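Local coordinates for protein type-iv like pilin ttha1219 (Thermus thermophilus, PDB 5G23) that is a type IV pilin-like structural protein linked to natural competence, and probably takes part in pilus-dependent DNA uptake, at residues Leu181-Val186 against Arg220-Lys225. Sequence-based numbering, arbitrary orientation.
Sequences LASVPV and RLRAEK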
loop_
_atom_site.group_PDB
_atom_site.type_symbol
_atom_site.label_atom_id
_atom_site.label_comp_id
_atom_site.label_asym_id
_atom_site.label_seq_id
_atom_site.Cartn_x
_atom_site.Cartn_y
_atom_site.Cartn_z
ATOM N N LEU B 181 -8.819 -14.705 0.371
ATOM C CA LEU B 181 -10.226 -14.857 0.763
ATOM C C LEU B 181 -10.329 -14.356 2.188
ATOM O O LEU B 181 -9.555 -14.752 3.051
ATOM C CB LEU B 181 -10.660 -16.286 0.669
ATOM C CG LEU B 181 -12.042 -16.609 1.129
ATOM C CD1 LEU B 181 -13.098 -16.038 0.230
ATOM C CD2 LEU B 181 -12.223 -18.132 1.226
ATOM N N ALA B 182 -11.304 -13.496 2.443
ATOM C CA ALA B 182 -11.522 -12.976 3.771
ATOM C C ALA B 182 -13.007 -12.968 4.058
ATOM O O ALA B 182 -13.854 -12.935 3.159
ATOM C CB ALA B 182 -10.941 -11.583 3.953
ATOM N N SER B 183 -13.307 -12.957 5.348
ATOM C CA SER B 183 -14.697 -12.856 5.835
ATOM C C SER B 183 -14.829 -11.895 6.969
ATOM O O SER B 183 -13.898 -11.659 7.751
ATOM C CB SER B 183 -15.224 -14.242 6.285
ATOM O OG SER B 183 -14.603 -14.692 7.503
ATOM N N VAL B 184 -16.044 -11.402 7.099
ATOM C CA VAL B 184 -16.431 -10.534 8.221
ATOM C C VAL B 184 -17.892 -10.767 8.572
ATOM O O VAL B 184 -18.706 -11.145 7.694
ATOM C CB VAL B 184 -16.337 -8.996 7.862
ATOM C CG1 VAL B 184 -14.932 -8.508 7.737
ATOM C CG2 VAL B 184 -17.136 -8.649 6.638
ATOM N N PRO B 185 -18.268 -10.506 9.823
ATOM C CA PRO B 185 -19.700 -10.590 10.177
ATOM C C PRO B 185 -20.509 -9.493 9.530
ATOM O O PRO B 185 -19.965 -8.410 9.308
ATOM C CB PRO B 185 -19.727 -10.399 11.689
ATOM C CG PRO B 185 -18.324 -10.429 12.152
ATOM C CD PRO B 185 -17.438 -10.103 10.969
ATOM N N VAL B 186 -21.770 -9.777 9.261
ATOM C CA VAL B 186 -22.714 -8.779 8.758
ATOM C C VAL B 186 -24.090 -9.091 9.338
ATOM O O VAL B 186 -24.536 -10.233 9.349
ATOM C CB VAL B 186 -22.678 -8.723 7.202
ATOM C CG1 VAL B 186 -23.267 -9.977 6.578
ATOM C CG2 VAL B 186 -23.436 -7.486 6.690
ATOM N N ARG B 220 -21.326 -15.521 7.359
ATOM C CA ARG B 220 -20.433 -14.327 7.234
ATOM C C ARG B 220 -20.370 -13.788 5.814
ATOM O O ARG B 220 -20.559 -14.535 4.828
ATOM C CB ARG B 220 -19.047 -14.663 7.739
ATOM C CG ARG B 220 -19.022 -14.810 9.248
ATOM C CD ARG B 220 -17.734 -15.390 9.728
ATOM N NE ARG B 220 -16.604 -14.504 9.577
ATOM C CZ ARG B 220 -16.072 -13.729 10.524
ATOM N NH1 ARG B 220 -16.651 -13.568 11.669
ATOM N NH2 ARG B 220 -14.978 -13.047 10.269
ATOM N N LEU B 221 -20.112 -12.494 5.690
ATOM C CA LEU B 221 -19.852 -11.903 4.375
ATOM C C LEU B 221 -18.438 -12.285 3.938
ATOM O O LEU B 221 -17.495 -12.069 4.694
ATOM C CB LEU B 221 -19.954 -10.385 4.453
ATOM C CG LEU B 221 -19.818 -9.529 3.204
ATOM C CD1 LEU B 221 -20.460 -8.161 3.347
ATOM C CD2 LEU B 221 -18.353 -9.267 2.996
ATOM N N ARG B 222 -18.311 -12.773 2.718
ATOM C CA ARG B 222 -17.026 -13.159 2.146
ATOM C C ARG B 222 -16.710 -12.378 0.904
ATOM O O ARG B 222 -17.621 -12.018 0.141
ATOM C CB ARG B 222 -16.955 -14.631 1.852
ATOM C CG ARG B 222 -16.678 -15.437 3.086
ATOM C CD ARG B 222 -16.653 -16.958 2.889
ATOM N NE ARG B 222 -16.270 -17.463 4.221
ATOM C CZ ARG B 222 -17.086 -17.608 5.273
ATOM N NH1 ARG B 222 -18.411 -17.608 5.147
ATOM N NH2 ARG B 222 -16.573 -17.863 6.469
ATOM N N ALA B 223 -15.429 -12.046 0.751
ATOM C CA ALA B 223 -14.935 -11.405 -0.487
ATOM C C ALA B 223 -13.537 -11.975 -0.787
ATOM O O ALA B 223 -12.848 -12.440 0.120
ATOM C CB ALA B 223 -14.845 -9.924 -0.331
ATOM N N GLU B 224 -13.202 -11.983 -2.050
ATOM C CA GLU B 224 -11.912 -12.532 -2.496
ATOM C C GLU B 224 -11.273 -11.662 -3.537
ATOM O O GLU B 224 -11.911 -10.794 -4.145
ATOM C CB GLU B 224 -12.103 -13.950 -3.045
ATOM C CG GLU B 224 -12.898 -13.936 -4.385
ATOM C CD GLU B 224 -13.245 -15.290 -4.933
ATOM O OE1 GLU B 224 -12.859 -16.347 -4.345
ATOM O OE2 GLU B 224 -14.000 -15.300 -5.953
ATOM N N LYS B 225 -9.967 -11.844 -3.734
ATOM C CA LYS B 225 -9.306 -11.106 -4.708
ATOM C C LYS B 225 -8.149 -11.941 -5.264
ATOM O O LYS B 225 -7.390 -12.506 -4.517
ATOM C CB LYS B 225 -8.788 -9.782 -4.190
ATOM C CG LYS B 225 -8.427 -8.853 -5.358
ATOM C CD LYS B 225 -7.953 -7.534 -4.842
ATOM C CE LYS B 225 -7.528 -6.623 -5.976
ATOM N NZ LYS B 225 -8.731 -6.135 -6.696
#
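Arg220 reaches across to Ser183 with one side of its guanidinium: NE donates to OG at 2.9 Å and NH2 donates to the same oxygen at 3.2 Å, a side-on grip of two nitrogens on one atom. OG lies only about 10° out of the guanidinium plane. A weak third bond runs from NH2 of Arg220 to the Ser183 carbonyl O. The arginine chain bends at chi3 (69°), which turns NE back toward the serine, and one guanidinium face lies against the Val184–Pro185 peptide, with Pro185 CG 3.6 Å from NH1 of Arg220. Arg222, on the same face of the sheet as Ser183, passes on an extended chain from CG to NE and sets one face of its own guanidinium over Ser183 CB. Further along that face, CD1 of Leu181 meets CB of Glu224 at 4.0 Å.

The backbones form an antiparallel pair in the four-stranded sheet, where 221-230 is an outermost strand and 173-184 its neighbour. Ala182 and Ala223 exchange two nearly straight N-H...O bonds; Val184 and Leu221 form the other hydrogen-bonded pair, whose Leu221 N–Val184 O bond is more bent (136° at the hydrogen). On the face of Ala182 and Ala223, Val184 CG2 packs beside Leu221 CD2 at 3.9 Å. Leu221 and Ala223 continue this apolar surface onto Leu45 of helix 44-61, an antiparallel sheet against an N-terminal helix being the architecture of type IV pilins.

Glu143 links Ser183 and Arg222 from the adjoining strand: OE2 hydrogen-bonds with Ser183 OG and OE1 forms a salt bridge with Arg222 NE. OD1 of Asp218 forms a salt bridge with Arg222 NH1 and accepts a hydrogen bond from the Arg220 backbone N, while Glu139 O receives Arg220 NH2.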